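Local coordinates for protein fiber (Bovine adenovirus 4, PDB 4UE0) that forms the trimeric head domain at the tip of the viral fibre, which probably attaches the virion to its receptor on the host cell, at the interface of chains A and B. Residues are numbered along the deposited sequence; one frame, centred on the assembly and turned at random. Chains: chain A/B, Fiber.

The interface of chains A and B. Residues chain A 71, 86-87, 102; chain B 75-77, 83.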
ATOM      1  N   TYR A  71       0.632 -12.357  -0.887  1.00 10.54           N
ATOM      2  CA  TYR A  71       1.983 -11.814  -0.993  1.00 10.20           C
ATOM      3  C   TYR A  71       1.903 -10.291  -0.955  1.00  9.69           C
ATOM      4  O   TYR A  71       1.233  -9.665  -1.760  1.00 11.07           O
ATOM      5  CB  TYR A  71       2.708 -12.296  -2.291  1.00 10.40           C
ATOM      6  CG  TYR A  71       4.050 -11.643  -2.425  1.00  9.96           C
ATOM      7  CD1 TYR A  71       5.104 -11.952  -1.547  1.00 10.06           C
ATOM      8  CD2 TYR A  71       4.233 -10.610  -3.304  1.00  9.87           C
ATOM      9  CE1 TYR A  71       6.281 -11.254  -1.560  1.00 10.36           C
ATOM     10  CE2 TYR A  71       5.427  -9.903  -3.347  1.00 10.69           C
ATOM     11  CZ  TYR A  71       6.443 -10.187  -2.438  1.00 10.02           C
ATOM     12  OH  TYR A  71       7.606  -9.464  -2.414  1.00 11.41           O
ATOM     13  N   TYR A  86      11.053  -6.104   2.632  1.00  9.85           N
ATOM     14  CA  TYR A  86      10.771  -7.506   2.906  1.00  9.59           C
ATOM     15  C   TYR A  86       9.556  -7.966   2.165  1.00  9.37           C
ATOM     16  O   TYR A  86       8.542  -7.252   2.131  1.00 11.26           O
ATOM     17  CB  TYR A  86      10.531  -7.741   4.392  1.00 10.19           C
ATOM     18  CG  TYR A  86      11.634  -7.242   5.281  1.00 11.33           C
ATOM     19  CD1 TYR A  86      11.604  -5.945   5.775  1.00 11.51           C
ATOM     20  CD2 TYR A  86      12.695  -8.052   5.662  1.00 12.32           C
ATOM     21  CE1 TYR A  86      12.574  -5.455   6.603  1.00 12.29           C
ATOM     22  CE2 TYR A  86      13.701  -7.562   6.493  1.00 13.38           C
ATOM     23  CZ  TYR A  86      13.629  -6.279   6.972  1.00 12.91           C
ATOM     24  OH  TYR A  86      14.635  -5.799   7.798  1.00 14.66           O
ATOM     25  N   GLY A  87       9.653  -9.153   1.586  1.00  9.84           N
ATOM     26  CA  GLY A  87       8.482  -9.833   1.094  1.00  9.57           C
ATOM     27  C   GLY A  87       7.735 -10.495   2.245  1.00  9.54           C
ATOM     28  O   GLY A  87       8.367 -11.001   3.176  1.00 10.73           O
ATOM     29  N   SER A 102      10.763 -12.399   4.038  1.00 11.31           N
ATOM     30  CA  SER A 102      11.789 -12.890   3.132  1.00 11.77           C
ATOM     31  C   SER A 102      13.147 -13.003   3.787  1.00 12.87           C
ATOM     32  O   SER A 102      13.973 -13.823   3.367  1.00 13.88           O
ATOM     33  CB  SER A 102      11.838 -11.982   1.917  1.00 11.34           C
ATOM     34  OG  SER A 102      12.001 -10.621   2.277  1.00 11.26           O
TER
ATOM     35  N   THR B  75       6.197  -5.353  -5.845  1.00  9.54           N
ATOM     36  CA  THR B  75       7.401  -6.144  -5.665  1.00  9.57           C
ATOM     37  C   THR B  75       7.185  -7.560  -6.149  1.00  9.08           C
ATOM     38  O   THR B  75       6.067  -8.060  -6.259  1.00  9.39           O
ATOM     39  CB  THR B  75       7.847  -6.194  -4.175  1.00 10.08           C
ATOM     40  OG1 THR B  75       6.892  -6.923  -3.401  1.00 11.54           O
ATOM     41  CG2 THR B  75       8.112  -4.805  -3.576  1.00 11.53           C
ATOM     42  N   GLN B  76       8.322  -8.232  -6.360  1.00  9.32           N
ATOM     43  CA  GLN B  76       8.410  -9.697  -6.443  1.00  9.52           C
ATOM     44  C   GLN B  76       9.512 -10.172  -5.502  1.00  9.38           C
ATOM     45  O   GLN B  76      10.546  -9.534  -5.371  1.00 10.22           O
ATOM     46  CB  GLN B  76       8.754 -10.180  -7.825  1.00 10.16           C
ATOM     47  CG  GLN B  76       7.648  -9.995  -8.844  1.00 10.45           C
ATOM     48  CD  GLN B  76       8.028 -10.515 -10.220  1.00 10.32           C
ATOM     49  OE1 GLN B  76       9.012 -10.052 -10.798  1.00 11.43           O
ATOM     50  NE2 GLN B  76       7.297 -11.500 -10.735  1.00 11.33           N
ATOM     51  N   GLN B  77       9.235 -11.290  -4.840  1.00  9.66           N
ATOM     52  CA  GLN B  77      10.221 -11.991  -4.040  1.00 10.46           C
ATOM     53  C   GLN B  77      10.925 -13.013  -4.935  1.00  9.66           C
ATOM     54  O   GLN B  77      10.301 -13.946  -5.407  1.00 10.85           O
ATOM     55  CB  GLN B  77       9.561 -12.641  -2.829  1.00  9.97           C
ATOM     56  CG  GLN B  77      10.550 -13.402  -1.982  1.00 10.81           C
ATOM     57  CD  GLN B  77       9.945 -13.856  -0.704  1.00 11.09           C
ATOM     58  OE1 GLN B  77       9.335 -13.083   0.016  1.00 11.49           O
ATOM     59  NE2 GLN B  77      10.133 -15.113  -0.377  1.00 14.83           N
ATOM     60  N   ILE B  83      14.199  -9.015  -2.709  1.00 10.81           N
ATOM     61  CA  ILE B  83      12.997  -8.372  -3.191  1.00  9.97           C
ATOM     62  C   ILE B  83      13.349  -7.362  -4.271  1.00  9.57           C
ATOM     63  O   ILE B  83      14.218  -6.503  -4.059  1.00 10.77           O
ATOM     64  CB  ILE B  83      12.246  -7.648  -2.045  1.00 10.34           C
ATOM     65  CG1 ILE B  83      11.988  -8.593  -0.861  1.00 11.59           C
ATOM     66  CG2 ILE B  83      10.940  -7.097  -2.584  1.00 11.65           C
ATOM     67  CD1 ILE B  83      11.254  -9.876  -1.188  1.00 11.36           C
TER
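A:Tyr71 reaches across to strand 70-77 of the neighbouring subunit and sets its phenol hydroxyl against B:Thr75, with OH 2.8 Å from the threonine OG1. Either hydroxyl could be the donor in this hydrogen bond. The tyrosine ring has CG anti to the backbone N (chi1 176°), which points the phenol away from its own strand, and it meets the threonine side chain at about a right angle. OG1 comes to the CE2 edge from one side of the ring plane; CB of B:Gln77 comes to the CE1 edge from off the plane on the other side, 3.8 Å from CE1, so the ring passes between the two.

B:Ile83 packs closely against chain A. Its CD1 methyl presses on the backbone of A:Gly87, 3.3 Å from N and 3.6 Å from CA, where there is no side chain to hold it off. The same methyl touches A:Ser102, whose CB is 3.8 Å away. The A:Gly87 amide N donates to the A:Ser102 hydroxyl OG over 2.9 Å, so the isoleucine covers a polar pair satisfied within chain A.

B:Gln77 runs extended past A:Tyr71, its amide plane 81° from the phenol ring, and brings OE1 to 3.3 Å from CB of A:Ser102, a contact rather than a hydrogen bond. The looser side is at B:Gln76, which buries almost nothing here and sends its side chain away from chain A. A:Tyr86 hides no surface; only its backbone comes near B:Ile83, and its ring points away.

In the fold, strand 70-77 supplies A:Tyr71 and B:Thr75 to B:Gln77, strand 83-93 supplies A:Gly87 and B:Ile83, and A:Ser102 follows strand 96-101, all meeting between subunits of the fibre-head trimer.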